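Local coordinates for protein glycosyl hydrolase, family 38 (Enterococcus faecalis, PDB 5KBP) that probably hydrolyses alpha-linked mannose residues from carbohydrates, as a metal-dependent alpha-mannosidase of glycoside hydrolase family 38, at residues H14-E26 with H353-H365. Numbering follows the deposited sequence.
Sequences HSHWDREWYLPYE and HDSICGCSVDEVH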
loop_
_atom_site.group_PDB
_atom_site.type_symbol
_atom_site.label_atom_id
_atom_site.label_comp_id
_atom_site.label_asym_id
_atom_site.label_seq_id
_atom_site.Cartn_x
_atom_site.Cartn_y
_atom_site.Cartn_z
ATOM N N HIS A 14 -20.166 23.534 -2.364
ATOM C CA HIS A 14 -19.572 22.329 -1.799
ATOM C C HIS A 14 -18.921 21.539 -2.926
ATOM O O HIS A 14 -18.911 21.961 -4.085
ATOM C CB HIS A 14 -20.623 21.477 -1.086
ATOM C CG HIS A 14 -21.473 20.675 -2.021
ATOM N ND1 HIS A 14 -21.197 19.362 -2.340
ATOM C CD2 HIS A 14 -22.580 21.008 -2.727
ATOM C CE1 HIS A 14 -22.104 18.917 -3.191
ATOM N NE2 HIS A 14 -22.956 19.896 -3.441
ATOM N N SER A 15 -18.378 20.379 -2.568
ATOM C CA SER A 15 -17.900 19.417 -3.558
ATOM C C SER A 15 -17.880 18.051 -2.889
ATOM O O SER A 15 -17.078 17.824 -1.976
ATOM C CB SER A 15 -16.519 19.800 -4.079
ATOM O OG SER A 15 -16.122 18.934 -5.128
ATOM N N HIS A 16 -18.767 17.159 -3.323
ATOM C CA HIS A 16 -18.781 15.791 -2.815
ATOM C C HIS A 16 -17.547 15.066 -3.332
ATOM O O HIS A 16 -17.468 14.727 -4.517
ATOM C CB HIS A 16 -20.058 15.077 -3.242
ATOM C CG HIS A 16 -20.182 13.689 -2.695
ATOM N ND1 HIS A 16 -20.084 12.565 -3.486
ATOM C CD2 HIS A 16 -20.389 13.245 -1.434
ATOM C CE1 HIS A 16 -20.229 11.487 -2.736
ATOM N NE2 HIS A 16 -20.415 11.872 -1.486
ATOM N N TRP A 17 -16.581 14.827 -2.453
ATOM C CA TRP A 17 -15.260 14.357 -2.858
ATOM C C TRP A 17 -15.068 12.903 -2.434
ATOM O O TRP A 17 -14.654 12.616 -1.309
ATOM C CB TRP A 17 -14.168 15.237 -2.281
ATOM C CG TRP A 17 -12.881 15.018 -2.975
ATOM C CD1 TRP A 17 -11.870 14.188 -2.590
ATOM C CD2 TRP A 17 -12.471 15.608 -4.212
ATOM N NE1 TRP A 17 -10.846 14.239 -3.503
ATOM C CE2 TRP A 17 -11.191 15.104 -4.509
ATOM C CE3 TRP A 17 -13.058 16.522 -5.094
ATOM C CZ2 TRP A 17 -10.490 15.480 -5.650
ATOM C CZ3 TRP A 17 -12.357 16.896 -6.225
ATOM C CH2 TRP A 17 -11.087 16.376 -6.492
ATOM N N ASP A 18 -15.357 11.987 -3.353
ATOM C CA ASP A 18 -14.981 10.594 -3.160
ATOM C C ASP A 18 -13.463 10.485 -3.160
ATOM O O ASP A 18 -12.808 10.815 -4.154
ATOM C CB ASP A 18 -15.591 9.724 -4.259
ATOM C CG ASP A 18 -17.101 9.844 -4.324
ATOM O OD1 ASP A 18 -17.781 9.206 -3.495
ATOM O OD2 ASP A 18 -17.607 10.570 -5.203
ATOM N N ARG A 19 -12.905 10.031 -2.034
ATOM C CA ARG A 19 -11.457 10.054 -1.853
ATOM C C ARG A 19 -10.750 9.197 -2.897
ATOM O O ARG A 19 -9.664 9.550 -3.373
ATOM C CB ARG A 19 -11.108 9.589 -0.439
ATOM C CG ARG A 19 -9.694 9.911 0.004
ATOM C CD ARG A 19 -9.572 9.790 1.515
ATOM N NE ARG A 19 -8.218 10.068 1.985
ATOM C CZ ARG A 19 -7.283 9.139 2.157
ATOM N NH1 ARG A 19 -7.552 7.867 1.897
ATOM N NH2 ARG A 19 -6.079 9.483 2.592
ATOM N N GLU A 20 -11.353 8.070 -3.267
ATOM C CA GLU A 20 -10.811 7.206 -4.308
ATOM C C GLU A 20 -11.965 6.452 -4.950
ATOM O O GLU A 20 -12.823 5.915 -4.244
ATOM C CB GLU A 20 -9.773 6.233 -3.737
ATOM C CG GLU A 20 -10.152 5.647 -2.387
ATOM C CD GLU A 20 -9.004 4.904 -1.733
ATOM O OE1 GLU A 20 -9.245 4.192 -0.735
ATOM O OE2 GLU A 20 -7.860 5.030 -2.217
ATOM N N TRP A 21 -11.984 6.422 -6.283
ATOM C CA TRP A 21 -13.086 5.798 -7.005
ATOM C C TRP A 21 -12.631 5.246 -8.352
ATOM O O TRP A 21 -11.969 4.204 -8.407
ATOM C CB TRP A 21 -14.227 6.802 -7.199
ATOM C CG TRP A 21 -15.510 6.179 -7.662
ATOM C CD1 TRP A 21 -15.811 4.848 -7.698
ATOM C CD2 TRP A 21 -16.666 6.864 -8.160
ATOM N NE1 TRP A 21 -17.083 4.663 -8.186
ATOM C CE2 TRP A 21 -17.628 5.886 -8.475
ATOM C CE3 TRP A 21 -16.980 8.211 -8.366
ATOM C CZ2 TRP A 21 -18.882 6.212 -8.989
ATOM C CZ3 TRP A 21 -18.224 8.531 -8.876
ATOM C CH2 TRP A 21 -19.160 7.536 -9.181
ATOM N N TYR A 22 -12.984 5.930 -9.443
ATOM C CA TYR A 22 -12.682 5.438 -10.782
ATOM C C TYR A 22 -11.255 5.736 -11.221
ATOM O O TYR A 22 -10.816 5.203 -12.246
ATOM C CB TYR A 22 -13.668 6.021 -11.800
ATOM C CG TYR A 22 -13.788 7.530 -11.778
ATOM C CD1 TYR A 22 -14.691 8.162 -10.934
ATOM C CD2 TYR A 22 -13.013 8.322 -12.616
ATOM C CE1 TYR A 22 -14.811 9.539 -10.914
ATOM C CE2 TYR A 22 -13.126 9.703 -12.602
ATOM C CZ TYR A 22 -14.027 10.304 -11.749
ATOM O OH TYR A 22 -14.148 11.674 -11.727
ATOM N N LEU A 23 -10.532 6.566 -10.486
ATOM C CA LEU A 23 -9.123 6.819 -10.718
ATOM C C LEU A 23 -8.294 6.246 -9.578
ATOM O O LEU A 23 -8.815 5.994 -8.485
ATOM C CB LEU A 23 -8.853 8.326 -10.839
ATOM C CG LEU A 23 -9.341 9.040 -12.099
ATOM C CD1 LEU A 23 -9.100 10.538 -11.986
ATOM C CD2 LEU A 23 -8.640 8.471 -13.321
ATOM N N PRO A 24 -7.000 6.002 -9.797
ATOM C CA PRO A 24 -6.120 5.695 -8.665
ATOM C C PRO A 24 -6.157 6.828 -7.651
ATOM O O PRO A 24 -6.467 7.976 -7.984
ATOM C CB PRO A 24 -4.739 5.557 -9.313
ATOM C CG PRO A 24 -5.028 5.171 -10.726
ATOM C CD PRO A 24 -6.296 5.897 -11.087
ATOM N N TYR A 25 -5.844 6.490 -6.397
ATOM C CA TYR A 25 -6.036 7.429 -5.293
ATOM C C TYR A 25 -5.337 8.758 -5.547
ATOM O O TYR A 25 -5.929 9.829 -5.371
ATOM C CB TYR A 25 -5.539 6.822 -3.982
ATOM C CG TYR A 25 -5.342 7.871 -2.909
ATOM C CD1 TYR A 25 -6.433 8.480 -2.306
ATOM C CD2 TYR A 25 -4.069 8.267 -2.518
ATOM C CE1 TYR A 25 -6.265 9.449 -1.335
ATOM C CE2 TYR A 25 -3.890 9.238 -1.544
ATOM C CZ TYR A 25 -4.993 9.825 -0.957
ATOM O OH TYR A 25 -4.828 10.789 0.012
ATOM N N GLU A 26 -4.071 8.710 -5.965
ATOM C CA GLU A 26 -3.302 9.941 -6.105
ATOM C C GLU A 26 -3.812 10.808 -7.249
ATOM O O GLU A 26 -3.621 12.028 -7.227
ATOM C CB GLU A 26 -1.821 9.619 -6.294
ATOM C CG GLU A 26 -1.145 9.043 -5.057
ATOM C CD GLU A 26 -1.053 10.033 -3.901
ATOM O OE1 GLU A 26 -0.750 9.594 -2.772
ATOM O OE2 GLU A 26 -1.275 11.244 -4.117
ATOM N N HIS A 353 -17.248 5.181 1.321
ATOM C CA HIS A 353 -18.204 4.225 0.766
ATOM C C HIS A 353 -17.687 3.586 -0.518
ATOM O O HIS A 353 -17.828 2.375 -0.710
ATOM C CB HIS A 353 -19.563 4.895 0.538
ATOM C CG HIS A 353 -19.519 6.079 -0.378
ATOM N ND1 HIS A 353 -19.082 7.320 0.032
ATOM C CD2 HIS A 353 -19.878 6.216 -1.676
ATOM C CE1 HIS A 353 -19.163 8.168 -0.977
ATOM N NE2 HIS A 353 -19.643 7.523 -2.025
ATOM N N ASP A 354 -17.056 4.368 -1.394
ATOM C CA ASP A 354 -16.498 3.786 -2.611
ATOM C C ASP A 354 -15.347 2.828 -2.324
ATOM O O ASP A 354 -15.072 1.947 -3.146
ATOM C CB ASP A 354 -16.041 4.888 -3.563
ATOM C CG ASP A 354 -17.203 5.633 -4.186
ATOM O OD1 ASP A 354 -18.329 5.091 -4.176
ATOM O OD2 ASP A 354 -16.992 6.754 -4.692
ATOM N N SER A 355 -14.680 2.970 -1.178
ATOM C CA SER A 355 -13.595 2.059 -0.828
ATOM C C SER A 355 -14.132 0.726 -0.316
ATOM O O SER A 355 -13.884 -0.328 -0.912
ATOM C CB SER A 355 -12.684 2.708 0.219
ATOM O OG SER A 355 -12.031 3.851 -0.305
ATOM N N ILE A 356 -14.886 0.761 0.786
ATOM C CA ILE A 356 -15.285 -0.473 1.456
ATOM C C ILE A 356 -16.341 -1.227 0.655
ATOM O O ILE A 356 -16.431 -2.457 0.743
ATOM C CB ILE A 356 -15.761 -0.166 2.890
ATOM C CG1 ILE A 356 -16.004 -1.459 3.670
ATOM C CG2 ILE A 356 -17.007 0.710 2.869
ATOM C CD1 ILE A 356 -14.767 -2.324 3.820
ATOM N N CYS A 357 -17.147 -0.524 -0.146
ATOM C CA CYS A 357 -18.131 -1.215 -0.974
ATOM C C CYS A 357 -17.481 -2.033 -2.081
ATOM O O CYS A 357 -18.153 -2.875 -2.686
ATOM C CB CYS A 357 -19.116 -0.220 -1.588
ATOM S SG CYS A 357 -20.281 0.513 -0.415
ATOM N N GLY A 358 -16.200 -1.808 -2.357
ATOM C CA GLY A 358 -15.529 -2.524 -3.423
ATOM C C GLY A 358 -15.945 -2.098 -4.812
ATOM O O GLY A 358 -15.880 -2.904 -5.744
ATOM N N CYS A 359 -16.375 -0.850 -4.976
ATOM C CA CYS A 359 -16.846 -0.334 -6.256
ATOM C C CYS A 359 -15.891 0.712 -6.825
ATOM O O CYS A 359 -16.311 1.752 -7.333
ATOM C CB CYS A 359 -18.252 0.240 -6.118
ATOM S SG CYS A 359 -18.411 1.534 -4.869
ATOM N N SER A 360 -14.594 0.443 -6.743
ATOM C CA SER A 360 -13.556 1.286 -7.318
ATOM C C SER A 360 -12.750 0.462 -8.322
ATOM O O SER A 360 -13.057 -0.703 -8.589
ATOM C CB SER A 360 -12.669 1.873 -6.218
ATOM O OG SER A 360 -13.406 2.742 -5.377
ATOM N N VAL A 361 -11.707 1.074 -8.878
ATOM C CA VAL A 361 -10.840 0.382 -9.826
ATOM C C VAL A 361 -9.793 -0.412 -9.056
ATOM O O VAL A 361 -9.623 -0.223 -7.846
ATOM C CB VAL A 361 -10.192 1.367 -10.815
ATOM C CG1 VAL A 361 -11.235 1.898 -11.787
ATOM C CG2 VAL A 361 -9.536 2.512 -10.067
ATOM N N ASP A 362 -9.083 -1.304 -9.757
ATOM C CA ASP A 362 -8.205 -2.262 -9.086
ATOM C C ASP A 362 -7.122 -1.571 -8.269
ATOM O O ASP A 362 -6.770 -2.034 -7.178
ATOM C CB ASP A 362 -7.568 -3.200 -10.111
ATOM C CG ASP A 362 -8.581 -4.088 -10.798
ATOM O OD1 ASP A 362 -9.756 -4.094 -10.376
ATOM O OD2 ASP A 362 -8.195 -4.791 -11.753
ATOM N N GLU A 363 -6.573 -0.466 -8.783
ATOM C CA GLU A 363 -5.485 0.206 -8.080
ATOM C C GLU A 363 -5.927 0.711 -6.715
ATOM O O GLU A 363 -5.133 0.713 -5.767
ATOM C CB GLU A 363 -4.946 1.366 -8.920
ATOM C CG GLU A 363 -4.336 0.959 -10.253
ATOM C CD GLU A 363 -5.378 0.712 -11.326
ATOM O OE1 GLU A 363 -5.213 -0.247 -12.109
ATOM O OE2 GLU A 363 -6.366 1.474 -11.382
ATOM N N VAL A 364 -7.186 1.133 -6.596
ATOM C CA VAL A 364 -7.689 1.641 -5.323
ATOM C C VAL A 364 -7.702 0.534 -4.277
ATOM O O VAL A 364 -7.257 0.724 -3.138
ATOM C CB VAL A 364 -9.089 2.256 -5.506
ATOM C CG1 VAL A 364 -9.745 2.488 -4.156
ATOM C CG2 VAL A 364 -9.007 3.553 -6.299
ATOM N N HIS A 365 -8.198 -0.645 -4.653
ATOM C CA HIS A 365 -8.416 -1.701 -3.672
ATOM C C HIS A 365 -7.129 -2.425 -3.297
ATOM O O HIS A 365 -7.026 -2.947 -2.181
ATOM C CB HIS A 365 -9.462 -2.685 -4.196
ATOM C CG HIS A 365 -10.821 -2.079 -4.352
ATOM N ND1 HIS A 365 -11.521 -2.115 -5.538
ATOM C CD2 HIS A 365 -11.603 -1.408 -3.474
ATOM C CE1 HIS A 365 -12.681 -1.503 -5.382
ATOM N NE2 HIS A 365 -12.754 -1.060 -4.139
HETATM O O HOH W 1 -13.521 6.099 -1.519
HETATM O O HOH W 2 -5.112 3.763 -5.360
#
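W21 lays one face of its indole against the carboxylate of D354, with D354 OD2 3.3 Å above the ring plane and displaced toward the rim, while Y22 sets its ring edge, at CD1, over the rim of the opposite face. The indole and carboxylate planes are inclined by 24°, and D354 OD2 is the oxygen that reaches the ring. Because W21 CG is anti to the backbone N (chi1 -167°), the indole is turned so that its edge meets the loop at C359, whose O lies in the ring plane, 3.1 Å from W21 NE1. Two acceptors, D354 OD2 and D18 OD1, stand 2.8 Å apart and are not hydrogen-bonded. D18 OD1 is in addition 2.9 Å from H353 NE2, and the H353 ring meets H16 rim to rim, neither lying over the other's face; H16 ND1 is hydrogen-bonded to D234.

Farther along, E20 illustrates how one buried acid can join several elements. S355 OG donates to the anti lone pair of E20 OE1, and R371 forms a salt bridge to the same oxygen. V364 CG1 packs against the carboxylate carbon, E20 CD, at 3.5 Å. A water donates to both E20 O and S355 OG, adding a second link. V361 N, at the N-cap of helix 362-393, donates to W21 O at 156°, and S360 OG bonds back to D354 O. V364 CG2 lies 3.3 Å from L23 O, and P24 occupies the N-cap position of helix 25-45. The second subunit packs on W21, L23 and P24. Where the N-terminal catalytic domain meets the helical middle domain, the grouping of H16, D18 and H353 is consistent with the metal site of family 38 alpha-mannosidases, probably zinc in relatives.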